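Local coordinates for protein citryl-spermidine/3,4-dihydroxybenzoyl-citryl-spermidine:spermidine ligase (Bacillus anthracis, PDB 3TO3) that condenses spermidine with citryl-spermidine intermediates at the expense of ATP during biosynthesis of petrobactin, a siderophore used by the anthrax bacterium for iron acquisition and virulence, at residues I369-V374 with A456-H461; L346-S351 with H375-E380; Y297-L302 with R311-Y316. All blocks are in the same frame, centred on the assembly; numbering follows the deposited sequence. Where two conformers were deposited one is given.

How the contacts relate
The three contacts gather round one mixed sheet, with strand 367-371 set between strands 297-306 and 345-355. Contacts 1 and 2 have centres 8 Å apart and are joined directly through the backbone, Trp-370 N being 2.9 Å from Ser-351 O. Contact 3 lies with its centre 13 Å from that of contact 1, and Ile-369 O stands 2.8 Å from Lys-299 N. Contacts 1 and 3 both reach the ATP phosphates, through Asp-459 in one and Lys-299 and Arg-311 in the other. Contact 2 lies further out, the side chain of Leu-347 being about 10 Å from the nucleotide.

Contact 1 of 3, residues I369-V374 with A456-H461; sequences IWRESV and ALKDFH. With ATP (adenosine-5'-triphosphate), chain E.
Arg-371 meets Asp-459 end-on, both terminal nitrogens converging on a single oxygen: NH1 lies 2.9 Å and NH2 3.1 Å from OD1. Arg-371 holds CG anti to its backbone N (chi1 152°) and bends at chi3 (68°), which turns the guanidinium to the aspartate. The guanidinium and carboxylate planes stand 75° apart, and both donors descend on OD1 from the same face of the carboxylate, although OD1 lies in the guanidinium plane. This salt bridge is the tight part, together with a CH-pi contact in which Ile-369 CD1 sits over the centre of the His-461 ring, 3.7 Å from its centroid. The segments take in the ends of strands 367-371 and 451-457 and the loops that follow; strand 345-355 runs between these strands in the mixed sheet, and its Glu-349 forms a second salt bridge with Arg-371 NH1. Asp-459 belongs to the ATP pocket and, with Gln-441 and Asn-442, to the magnesium site. The looser side is bridged by water: one molecule accepts from Arg-371 NH1 (2.9 Å) and from Asp-459 N (2.8 Å). Packing thins further along, where the side chains of Val-374 and Ala-456 approach no closer than 4.6 Å.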
loop_
_atom_site.group_PDB
_atom_site.type_symbol
_atom_site.label_atom_id
_atom_site.label_comp_id
_atom_site.label_asym_id
_atom_site.label_seq_id
_atom_site.Cartn_x
_atom_site.Cartn_y
_atom_site.Cartn_z
ATOM N N ILE B 369 7.931 -21.619 9.647
ATOM C CA ILE B 369 7.599 -22.808 10.426
ATOM C C ILE B 369 7.427 -24.004 9.498
ATOM O O ILE B 369 6.722 -23.916 8.499
ATOM C CB ILE B 369 6.296 -22.641 11.206
ATOM C CG1 ILE B 369 6.438 -21.583 12.285
ATOM C CG2 ILE B 369 5.868 -23.987 11.818
ATOM C CD1 ILE B 369 5.108 -20.934 12.706
ATOM N N TRP B 370 8.063 -25.124 9.821
ATOM C CA TRP B 370 7.929 -26.334 9.005
ATOM C C TRP B 370 6.872 -27.208 9.625
ATOM O O TRP B 370 6.765 -27.268 10.835
ATOM C CB TRP B 370 9.228 -27.109 8.927
ATOM C CG TRP B 370 10.245 -26.567 8.001
ATOM C CD1 TRP B 370 10.392 -26.892 6.695
ATOM C CD2 TRP B 370 11.307 -25.633 8.302
ATOM N NE1 TRP B 370 11.473 -26.240 6.155
ATOM C CE2 TRP B 370 12.043 -25.442 7.114
ATOM C CE3 TRP B 370 11.701 -24.941 9.455
ATOM C CZ2 TRP B 370 13.157 -24.572 7.032
ATOM C CZ3 TRP B 370 12.813 -24.085 9.377
ATOM C CH2 TRP B 370 13.520 -23.907 8.163
ATOM N N ARG B 371 6.074 -27.883 8.802
ATOM C CA ARG B 371 5.005 -28.726 9.334
ATOM C C ARG B 371 4.963 -30.094 8.636
ATOM O O ARG B 371 5.260 -30.180 7.437
ATOM C CB ARG B 371 3.668 -27.987 9.239
ATOM C CG ARG B 371 2.473 -28.867 9.110
ATOM C CD ARG B 371 1.204 -28.149 9.561
ATOM N NE ARG B 371 0.799 -27.066 8.688
ATOM C CZ ARG B 371 0.294 -25.912 9.122
ATOM N NH1 ARG B 371 0.145 -25.686 10.415
ATOM N NH2 ARG B 371 -0.065 -24.978 8.260
ATOM N N GLU B 372 4.626 -31.154 9.382
ATOM C CA GLU B 372 4.568 -32.513 8.813
ATOM C C GLU B 372 3.581 -32.579 7.657
ATOM O O GLU B 372 2.467 -32.060 7.756
ATOM C CB GLU B 372 4.101 -33.550 9.849
ATOM C CG GLU B 372 5.038 -33.824 10.981
ATOM C CD GLU B 372 4.470 -34.869 11.945
ATOM O OE1 GLU B 372 3.275 -34.726 12.351
ATOM O OE2 GLU B 372 5.219 -35.832 12.284
ATOM N N SER B 373 3.970 -33.241 6.580
ATOM C CA SER B 373 3.058 -33.511 5.460
ATOM C C SER B 373 1.982 -34.473 5.898
ATOM O O SER B 373 2.287 -35.473 6.533
ATOM C CB SER B 373 3.823 -34.194 4.325
ATOM O OG SER B 373 2.961 -34.410 3.224
ATOM N N VAL B 374 0.733 -34.204 5.549
ATOM C CA VAL B 374 -0.342 -35.153 5.846
ATOM C C VAL B 374 -0.101 -36.529 5.185
ATOM O O VAL B 374 -0.601 -37.555 5.656
ATOM C CB VAL B 374 -1.713 -34.620 5.399
ATOM C CG1 VAL B 374 -1.886 -34.806 3.903
ATOM C CG2 VAL B 374 -2.808 -35.339 6.128
ATOM N N ALA B 456 -7.482 -34.863 11.071
ATOM C CA ALA B 456 -6.113 -34.369 11.205
ATOM C C ALA B 456 -6.215 -32.895 11.483
ATOM O O ALA B 456 -7.031 -32.218 10.874
ATOM C CB ALA B 456 -5.329 -34.599 9.946
ATOM N N LEU B 457 -5.418 -32.400 12.422
ATOM C CA LEU B 457 -5.536 -31.010 12.864
ATOM C C LEU B 457 -4.234 -30.299 12.610
ATOM O O LEU B 457 -3.162 -30.914 12.641
ATOM C CB LEU B 457 -5.910 -30.939 14.342
ATOM C CG LEU B 457 -7.171 -31.731 14.699
ATOM C CD1 LEU B 457 -7.115 -32.194 16.131
ATOM C CD2 LEU B 457 -8.408 -30.890 14.433
ATOM N N LYS B 458 -4.321 -29.016 12.308
ATOM C CA LYS B 458 -3.125 -28.229 12.027
ATOM C C LYS B 458 -3.325 -26.800 12.509
ATOM O O LYS B 458 -4.419 -26.460 12.975
ATOM C CB LYS B 458 -2.779 -28.255 10.533
ATOM C CG LYS B 458 -3.908 -27.806 9.572
ATOM C CD LYS B 458 -3.362 -27.869 8.127
ATOM C CE LYS B 458 -4.322 -27.244 7.080
ATOM N NZ LYS B 458 -4.446 -25.752 7.239
ATOM N N ASP B 459 -2.274 -25.986 12.345
ATOM C CA ASP B 459 -2.204 -24.601 12.809
ATOM C C ASP B 459 -2.467 -24.402 14.306
ATOM O O ASP B 459 -3.507 -23.863 14.690
ATOM C CB ASP B 459 -3.120 -23.695 11.975
ATOM C CG ASP B 459 -2.550 -23.399 10.596
ATOM O OD1 ASP B 459 -1.317 -23.222 10.477
ATOM O OD2 ASP B 459 -3.334 -23.361 9.621
ATOM N N PHE B 460 -1.548 -24.898 15.132
ATOM C CA PHE B 460 -1.503 -24.710 16.602
ATOM C C PHE B 460 -0.843 -23.423 17.107
ATOM O O PHE B 460 -1.228 -22.861 18.127
ATOM C CB PHE B 460 -0.816 -25.927 17.239
ATOM C CG PHE B 460 -1.275 -27.214 16.637
ATOM C CD1 PHE B 460 -2.631 -27.475 16.533
ATOM C CD2 PHE B 460 -0.369 -28.117 16.093
ATOM C CE1 PHE B 460 -3.074 -28.662 15.957
ATOM C CE2 PHE B 460 -0.807 -29.290 15.497
ATOM C CZ PHE B 460 -2.157 -29.566 15.425
ATOM N N HIS B 461 0.182 -22.978 16.401
ATOM C CA HIS B 461 1.059 -21.999 16.965
ATOM C C HIS B 461 0.338 -20.688 17.312
ATOM O O HIS B 461 0.652 -20.055 18.325
ATOM C CB HIS B 461 2.256 -21.773 16.040
ATOM C CG HIS B 461 1.915 -21.023 14.799
ATOM N ND1 HIS B 461 1.339 -21.626 13.699
ATOM C CD2 HIS B 461 2.045 -19.714 14.486
ATOM C CE1 HIS B 461 1.138 -20.723 12.758
ATOM N NE2 HIS B 461 1.553 -19.551 13.213
HETATM P PB ATP E . -2.868 -19.978 7.935
HETATM O O1B ATP E . -1.775 -19.451 7.040
HETATM O O2B ATP E . -2.683 -19.439 9.329
HETATM O O3B ATP E . -2.842 -21.551 7.925
HETATM P PA ATP E . -4.695 -18.077 7.274
HETATM O O1A ATP E . -3.453 -17.224 7.109
HETATM O O2A ATP E . -5.523 -17.682 8.492
HETATM O O3A ATP E . -4.282 -19.570 7.408
HETATM O "O5'" ATP E . -5.553 -17.897 5.971
HETATM C "C5'" ATP E . -6.363 -18.913 5.509
HETATM C "C4'" ATP E . -7.378 -18.552 4.579
HETATM O "O4'" ATP E . -8.416 -19.590 4.553
HETATM C "C3'" ATP E . -8.056 -17.306 5.003
HETATM O "O3'" ATP E . -7.926 -16.344 4.029
HETATM C "C2'" ATP E . -9.467 -17.686 5.192
HETATM O "O2'" ATP E . -10.301 -16.679 4.800
HETATM C "C1'" ATP E . -9.593 -18.880 4.310
HETATM N N9 ATP E . -10.768 -19.684 4.513
HETATM C C8 ATP E . -11.598 -20.066 3.526
HETATM N N7 ATP E . -12.576 -20.802 4.073
HETATM C C5 ATP E . -12.371 -20.900 5.406
HETATM C C6 ATP E . -13.067 -21.542 6.440
HETATM N N6 ATP E . -14.265 -22.275 6.139
HETATM N N1 ATP E . -12.594 -21.454 7.705
HETATM C C2 ATP E . -11.469 -20.759 7.969
HETATM N N3 ATP E . -10.777 -20.127 6.993
HETATM C C4 ATP E . -11.202 -20.180 5.703
HETATM O O HOH W 1 -1.312 -23.012 7.257
HETATM O O HOH W 2 -0.163 -27.790 12.394
#

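Contact 2 of 3, residues L346-S351 with H375-E380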
loop_
_atom_site.group_PDB
_atom_site.type_symbol
_atom_site.label_atom_id
_atom_site.label_comp_id
_atom_site.label_asym_id
_atom_site.label_seq_id
_atom_site.Cartn_x
_atom_site.Cartn_y
_atom_site.Cartn_z
ATOM N N LEU B 346 -2.131 -35.138 14.491
ATOM C CA LEU B 346 -1.756 -33.727 14.687
ATOM C C LEU B 346 -0.577 -33.414 13.779
ATOM O O LEU B 346 0.481 -33.988 13.966
ATOM C CB LEU B 346 -1.366 -33.464 16.138
ATOM C CG LEU B 346 -2.446 -33.728 17.182
ATOM C CD1 LEU B 346 -1.912 -33.336 18.523
ATOM C CD2 LEU B 346 -3.696 -32.966 16.901
ATOM N N LEU B 347 -0.729 -32.541 12.784
ATOM C CA LEU B 347 0.424 -32.321 11.906
ATOM C C LEU B 347 1.353 -31.391 12.691
ATOM O O LEU B 347 1.031 -30.221 12.949
ATOM C CB LEU B 347 -0.000 -31.662 10.591
ATOM C CG LEU B 347 -1.029 -32.444 9.789
ATOM C CD1 LEU B 347 -1.471 -31.653 8.588
ATOM C CD2 LEU B 347 -0.442 -33.830 9.372
ATOM N N LYS B 348 2.530 -31.900 13.031
ATOM C CA LYS B 348 3.356 -31.220 14.002
ATOM C C LYS B 348 4.079 -30.073 13.316
ATOM O O LYS B 348 4.605 -30.258 12.215
ATOM C CB LYS B 348 4.359 -32.182 14.647
ATOM C CG LYS B 348 3.739 -33.257 15.545
ATOM C CD LYS B 348 4.845 -34.120 16.202
ATOM C CE LYS B 348 4.355 -35.533 16.616
ATOM N NZ LYS B 348 4.258 -36.555 15.510
ATOM N N GLU B 349 4.121 -28.910 13.971
ATOM C CA GLU B 349 4.958 -27.847 13.475
ATOM C C GLU B 349 6.241 -28.135 14.240
ATOM O O GLU B 349 6.421 -27.678 15.357
ATOM C CB GLU B 349 4.300 -26.517 13.937
ATOM C CG GLU B 349 2.973 -26.211 13.141
ATOM C CD GLU B 349 1.924 -25.340 13.851
ATOM O OE1 GLU B 349 2.178 -24.676 14.876
ATOM O OE2 GLU B 349 0.790 -25.315 13.364
ATOM N N PHE B 350 7.183 -28.804 13.582
ATOM C CA PHE B 350 8.239 -29.449 14.343
ATOM C C PHE B 350 9.538 -28.650 14.349
ATOM O O PHE B 350 10.504 -28.987 15.045
ATOM C CB PHE B 350 8.459 -30.905 13.871
ATOM C CG PHE B 350 8.883 -31.011 12.445
ATOM C CD1 PHE B 350 7.935 -31.133 11.436
ATOM C CD2 PHE B 350 10.219 -30.943 12.099
ATOM C CE1 PHE B 350 8.304 -31.202 10.124
ATOM C CE2 PHE B 350 10.599 -31.005 10.777
ATOM C CZ PHE B 350 9.634 -31.142 9.779
ATOM N N SER B 351 9.555 -27.574 13.585
ATOM C CA SER B 351 10.732 -26.735 13.540
ATOM C C SER B 351 10.359 -25.318 13.125
ATOM O O SER B 351 9.342 -25.114 12.444
ATOM C CB SER B 351 11.724 -27.352 12.577
ATOM O OG SER B 351 12.962 -26.721 12.685
ATOM N N HIS B 375 0.680 -36.561 4.111
ATOM C CA HIS B 375 1.009 -37.841 3.458
ATOM C C HIS B 375 1.828 -38.813 4.294
ATOM O O HIS B 375 1.813 -40.007 4.037
ATOM C CB HIS B 375 1.669 -37.613 2.101
ATOM C CG HIS B 375 0.787 -36.882 1.148
ATOM N ND1 HIS B 375 -0.293 -37.478 0.539
ATOM C CD2 HIS B 375 0.786 -35.590 0.747
ATOM C CE1 HIS B 375 -0.908 -36.591 -0.221
ATOM N NE2 HIS B 375 -0.274 -35.437 -0.109
ATOM N N HIS B 376 2.548 -38.279 5.274
ATOM C CA HIS B 376 3.240 -39.062 6.287
ATOM C C HIS B 376 2.235 -40.005 6.951
ATOM O O HIS B 376 2.535 -41.166 7.207
ATOM C CB HIS B 376 3.856 -38.090 7.307
ATOM C CG HIS B 376 4.624 -38.738 8.419
ATOM N ND1 HIS B 376 4.099 -39.736 9.212
ATOM C CD2 HIS B 376 5.866 -38.488 8.905
ATOM C CE1 HIS B 376 4.997 -40.095 10.116
ATOM N NE2 HIS B 376 6.078 -39.351 9.951
ATOM N N TYR B 377 1.035 -39.498 7.221
ATOM C CA TYR B 377 -0.005 -40.248 7.943
ATOM C C TYR B 377 -1.028 -41.097 7.176
ATOM O O TYR B 377 -1.688 -41.944 7.775
ATOM C CB TYR B 377 -0.803 -39.281 8.816
ATOM C CG TYR B 377 -0.019 -38.675 9.945
ATOM C CD1 TYR B 377 0.216 -39.391 11.116
ATOM C CD2 TYR B 377 0.476 -37.372 9.853
ATOM C CE1 TYR B 377 0.930 -38.829 12.165
ATOM C CE2 TYR B 377 1.189 -36.793 10.899
ATOM C CZ TYR B 377 1.414 -37.521 12.060
ATOM O OH TYR B 377 2.124 -36.950 13.107
ATOM N N LEU B 378 -1.177 -40.893 5.874
ATOM C CA LEU B 378 -2.326 -41.484 5.191
ATOM C C LEU B 378 -2.090 -42.940 4.887
ATOM O O LEU B 378 -1.081 -43.284 4.309
ATOM C CB LEU B 378 -2.640 -40.747 3.893
ATOM C CG LEU B 378 -3.217 -39.333 4.022
ATOM C CD1 LEU B 378 -3.509 -38.774 2.629
ATOM C CD2 LEU B 378 -4.476 -39.269 4.914
ATOM N N GLY B 379 -3.036 -43.793 5.264
ATOM C CA GLY B 379 -2.949 -45.208 4.953
ATOM C C GLY B 379 -3.096 -45.475 3.465
ATOM O O GLY B 379 -3.336 -44.556 2.682
ATOM N N GLU B 380 -2.986 -46.740 3.068
ATOM C CA GLU B 380 -2.900 -47.059 1.647
ATOM C C GLU B 380 -4.187 -46.796 0.862
ATOM O O GLU B 380 -4.132 -46.375 -0.293
ATOM C CB GLU B 380 -2.390 -48.482 1.414
ATOM C CG GLU B 380 -2.000 -48.739 -0.031
ATOM C CD GLU B 380 -1.138 -49.981 -0.201
ATOM O OE1 GLU B 380 0.061 -49.829 -0.527
ATOM O OE2 GLU B 380 -1.657 -51.108 -0.020
#
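With CG of Tyr-377 set opposite its carbonyl carbon (chi1 -67°), the phenol ring extends toward 346-351, and a matching first torsion in Leu-347 (chi1 -58°) carries one branch of the leucine up against that ring. The two side chains run past each other in opposite senses, from CA atoms 8.9 Å apart, the nearest such pair across the segments. Of the leucine, CD2 does the touching: it lies 3.7 Å from Tyr-377 CD2 and equally near CE2, approaching the ring obliquely. This apolar touch is at the buried Leu-347; the polar one, at the partly exposed Lys-348, is weak. Lys-348 crosses the tyrosine at about a right angle and gives a weak hydrogen bond from NZ to Tyr-377 OH, 3.2 Å long. The carbonyl of Leu-346 is also close, its O being 3.5 Å from Tyr-377 OH. In the fold, 346-351 lies on the interrupted strand 345-355, with Leu-347 and Lys-348 at the irregular part; this strand pairs antiparallel with 367-371 and parallel with 451-457. After strand 367-371 the chain leaves the sheet in the loop that includes 375-380 and leads to strand 383-386. Tyr-377 is the one residue of 375-380 that touches 346-351 within 4.5 Å, and it supplies 78 of the 147 Å² buried between the two segments. Its hydroxyl has a stronger partner beyond them, the carboxylate of Glu-372, whose OE1 also accepts from Lys-348 N.

Contact 3 of 3, residues Y297-L302 with R311-Y316. With ATP (adenosine-5'-triphosphate), chain E.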
loop_
_atom_site.group_PDB
_atom_site.type_symbol
_atom_site.label_atom_id
_atom_site.label_comp_id
_atom_site.label_asym_id
_atom_site.label_seq_id
_atom_site.Cartn_x
_atom_site.Cartn_y
_atom_site.Cartn_z
ATOM N N TYR B 297 5.612 -29.187 4.793
ATOM C CA TYR B 297 5.159 -27.893 4.329
ATOM C C TYR B 297 6.005 -26.805 4.967
ATOM O O TYR B 297 6.627 -27.004 6.018
ATOM C CB TYR B 297 3.700 -27.626 4.739
ATOM C CG TYR B 297 2.700 -28.729 4.453
ATOM C CD1 TYR B 297 2.187 -28.926 3.176
ATOM C CD2 TYR B 297 2.245 -29.555 5.490
ATOM C CE1 TYR B 297 1.244 -29.953 2.922
ATOM C CE2 TYR B 297 1.328 -30.558 5.265
ATOM C CZ TYR B 297 0.824 -30.762 3.979
ATOM O OH TYR B 297 -0.096 -31.780 3.798
ATOM N N VAL B 298 5.984 -25.644 4.326
ATOM C CA VAL B 298 6.657 -24.458 4.791
ATOM C C VAL B 298 5.595 -23.383 4.968
ATOM O O VAL B 298 4.803 -23.097 4.040
ATOM C CB VAL B 298 7.703 -24.038 3.759
ATOM C CG1 VAL B 298 8.645 -23.118 4.349
ATOM C CG2 VAL B 298 8.480 -25.247 3.353
ATOM N N LYS B 299 5.532 -22.827 6.169
ATOM C CA LYS B 299 4.654 -21.701 6.425
ATOM C C LYS B 299 5.541 -20.491 6.614
ATOM O O LYS B 299 6.362 -20.449 7.555
ATOM C CB LYS B 299 3.759 -21.942 7.646
ATOM C CG LYS B 299 2.808 -20.797 7.988
ATOM C CD LYS B 299 1.827 -21.196 9.092
ATOM C CE LYS B 299 0.641 -20.248 9.153
ATOM N NZ LYS B 299 -0.275 -20.574 10.297
ATOM N N VAL B 300 5.404 -19.519 5.712
ATOM C CA VAL B 300 6.358 -18.419 5.677
ATOM C C VAL B 300 5.685 -17.066 5.771
ATOM O O VAL B 300 4.490 -16.945 5.522
ATOM C CB VAL B 300 7.241 -18.475 4.425
ATOM C CG1 VAL B 300 8.104 -19.706 4.459
ATOM C CG2 VAL B 300 6.372 -18.495 3.154
ATOM N N SER B 301 6.453 -16.056 6.166
ATOM C CA SER B 301 5.926 -14.701 6.297
ATOM C C SER B 301 5.434 -14.158 4.944
ATOM O O SER B 301 6.082 -14.357 3.919
ATOM C CB SER B 301 7.024 -13.793 6.833
ATOM O OG SER B 301 7.222 -14.042 8.208
ATOM N N LEU B 302 4.283 -13.503 4.924
ATOM C CA LEU B 302 3.868 -12.829 3.704
ATOM C C LEU B 302 3.250 -11.498 4.047
ATOM O O LEU B 302 2.260 -11.452 4.771
ATOM C CB LEU B 302 2.888 -13.717 2.973
ATOM C CG LEU B 302 2.599 -13.459 1.507
ATOM C CD1 LEU B 302 3.864 -13.592 0.634
ATOM C CD2 LEU B 302 1.477 -14.424 1.076
ATOM N N ARG B 311 -0.356 -11.193 7.102
ATOM C CA ARG B 311 0.031 -12.613 6.976
ATOM C C ARG B 311 1.462 -12.858 7.508
ATOM O O ARG B 311 2.179 -13.770 7.090
ATOM C CB ARG B 311 -0.208 -13.173 5.574
ATOM C CG ARG B 311 -1.683 -13.225 5.165
ATOM C CD ARG B 311 -2.521 -14.060 6.148
ATOM N NE ARG B 311 -3.026 -13.264 7.271
ATOM C CZ ARG B 311 -3.456 -13.774 8.427
ATOM N NH1 ARG B 311 -3.449 -15.087 8.629
ATOM N NH2 ARG B 311 -3.896 -12.971 9.390
ATOM N N THR B 312 1.953 -11.884 8.250
ATOM C CA THR B 312 3.187 -12.075 8.978
ATOM C C THR B 312 3.054 -13.211 10.011
ATOM O O THR B 312 1.946 -13.618 10.393
ATOM C CB THR B 312 3.546 -10.787 9.728
ATOM O OG1 THR B 312 2.390 -10.326 10.459
ATOM C CG2 THR B 312 4.000 -9.717 8.748
ATOM N N LEU B 313 4.196 -13.755 10.414
ATOM C CA LEU B 313 4.263 -14.634 11.566
ATOM C C LEU B 313 4.738 -13.860 12.789
ATOM O O LEU B 313 5.877 -13.391 12.814
ATOM C CB LEU B 313 5.251 -15.756 11.287
ATOM C CG LEU B 313 4.750 -16.675 10.199
ATOM C CD1 LEU B 313 5.839 -17.628 9.719
ATOM C CD2 LEU B 313 3.511 -17.398 10.731
ATOM N N LYS B 314 3.888 -13.751 13.808
ATOM C CA LYS B 314 4.316 -13.191 15.091
ATOM C C LYS B 314 5.568 -13.954 15.589
ATOM O O LYS B 314 5.551 -15.196 15.717
ATOM C CB LYS B 314 3.190 -13.235 16.145
ATOM C CG LYS B 314 1.883 -12.529 15.780
ATOM C CD LYS B 314 2.072 -11.019 15.746
ATOM C CE LYS B 314 0.776 -10.252 16.056
ATOM N NZ LYS B 314 0.981 -8.758 16.124
ATOM N N PRO B 315 6.661 -13.210 15.857
ATOM C CA PRO B 315 7.911 -13.778 16.375
ATOM C C PRO B 315 7.702 -14.655 17.621
ATOM O O PRO B 315 8.289 -15.746 17.715
ATOM C CB PRO B 315 8.728 -12.538 16.734
ATOM C CG PRO B 315 8.240 -11.503 15.734
ATOM C CD PRO B 315 6.766 -11.760 15.615
ATOM N N TYR B 316 6.878 -14.208 18.569
ATOM C CA TYR B 316 6.686 -15.020 19.746
ATOM C C TYR B 316 6.036 -16.367 19.371
ATOM O O TYR B 316 6.377 -17.391 19.949
ATOM C CB TYR B 316 5.936 -14.279 20.860
ATOM C CG TYR B 316 4.643 -13.674 20.427
ATOM C CD1 TYR B 316 3.472 -14.425 20.446
ATOM C CD2 TYR B 316 4.578 -12.339 19.999
ATOM C CE1 TYR B 316 2.262 -13.877 20.042
ATOM C CE2 TYR B 316 3.366 -11.778 19.601
ATOM C CZ TYR B 316 2.214 -12.561 19.627
ATOM O OH TYR B 316 1.006 -12.042 19.233
HETATM P PB ATP E . -2.868 -19.978 7.935
HETATM O O1B ATP E . -1.775 -19.451 7.040
HETATM O O2B ATP E . -2.683 -19.439 9.329
HETATM O O3B ATP E . -2.842 -21.551 7.925
HETATM P PA ATP E . -4.695 -18.077 7.274
HETATM O O1A ATP E . -3.453 -17.224 7.109
HETATM O O2A ATP E . -5.523 -17.682 8.492
HETATM O O3A ATP E . -4.282 -19.570 7.408
HETATM O "O5'" ATP E . -5.553 -17.897 5.971
HETATM C "C5'" ATP E . -6.363 -18.913 5.509
HETATM C "C4'" ATP E . -7.378 -18.552 4.579
HETATM O "O4'" ATP E . -8.416 -19.590 4.553
HETATM C "C3'" ATP E . -8.056 -17.306 5.003
HETATM O "O3'" ATP E . -7.926 -16.344 4.029
HETATM C "C2'" ATP E . -9.467 -17.686 5.192
HETATM O "O2'" ATP E . -10.301 -16.679 4.800
HETATM C "C1'" ATP E . -9.593 -18.880 4.310
HETATM N N9 ATP E . -10.768 -19.684 4.513
HETATM C C8 ATP E . -11.598 -20.066 3.526
HETATM N N7 ATP E . -12.576 -20.802 4.073
HETATM C C5 ATP E . -12.371 -20.900 5.406
HETATM C C6 ATP E . -13.067 -21.542 6.440
HETATM N N6 ATP E . -14.265 -22.275 6.139
HETATM N N1 ATP E . -12.594 -21.454 7.705
HETATM C C2 ATP E . -11.469 -20.759 7.969
HETATM N N3 ATP E . -10.777 -20.127 6.993
HETATM C C4 ATP E . -11.202 -20.180 5.703
#
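The carbonyl oxygen of Arg-311 is gripped by Leu-302 N at 3.0 Å, with an N-H...O angle of 163°, and takes a weak second bond from Arg-285 NH1. The amide of Leu-302 comes in from above the carbonyl plane, so the bond is straight at the hydrogen yet tilted at the acceptor. Beside it the side chains of Leu-302 and Arg-311 lie close at their roots, CB to CB 4.1 Å. The segments lie at a beta hairpin: strand 297-306 returns as the short strand 309-311, which ends at Arg-311. Leu-313, in the loop that follows, lies over the strand at Lys-299, CD1 3.6 Å from Lys-299 O, and Lys-314 then takes the N-cap position of helix 315-333. Two cationic side chains reach the nucleotide by different routes. Arg-311 folds at chi2 and chi3 (88° at the latter), is steadied by a bond from NE to Thr-309 O, and donates from NH1 to ATP O1A at 2.6 Å and 143°. Lys-299 instead runs fully extended to O2B of ATP, NZ to oxygen 2.8 Å, and NZ also forms a salt bridge with Asp-459, though its exact place is less sure. Ser-283, Arg-285 and Tyr-391 add further hydrogen bonds to ATP. With Arg-311 on the alpha-phosphate and Lys-299 on the beta, the hairpin probably spreads positive charge along the phosphate chain and offsets its negative charge.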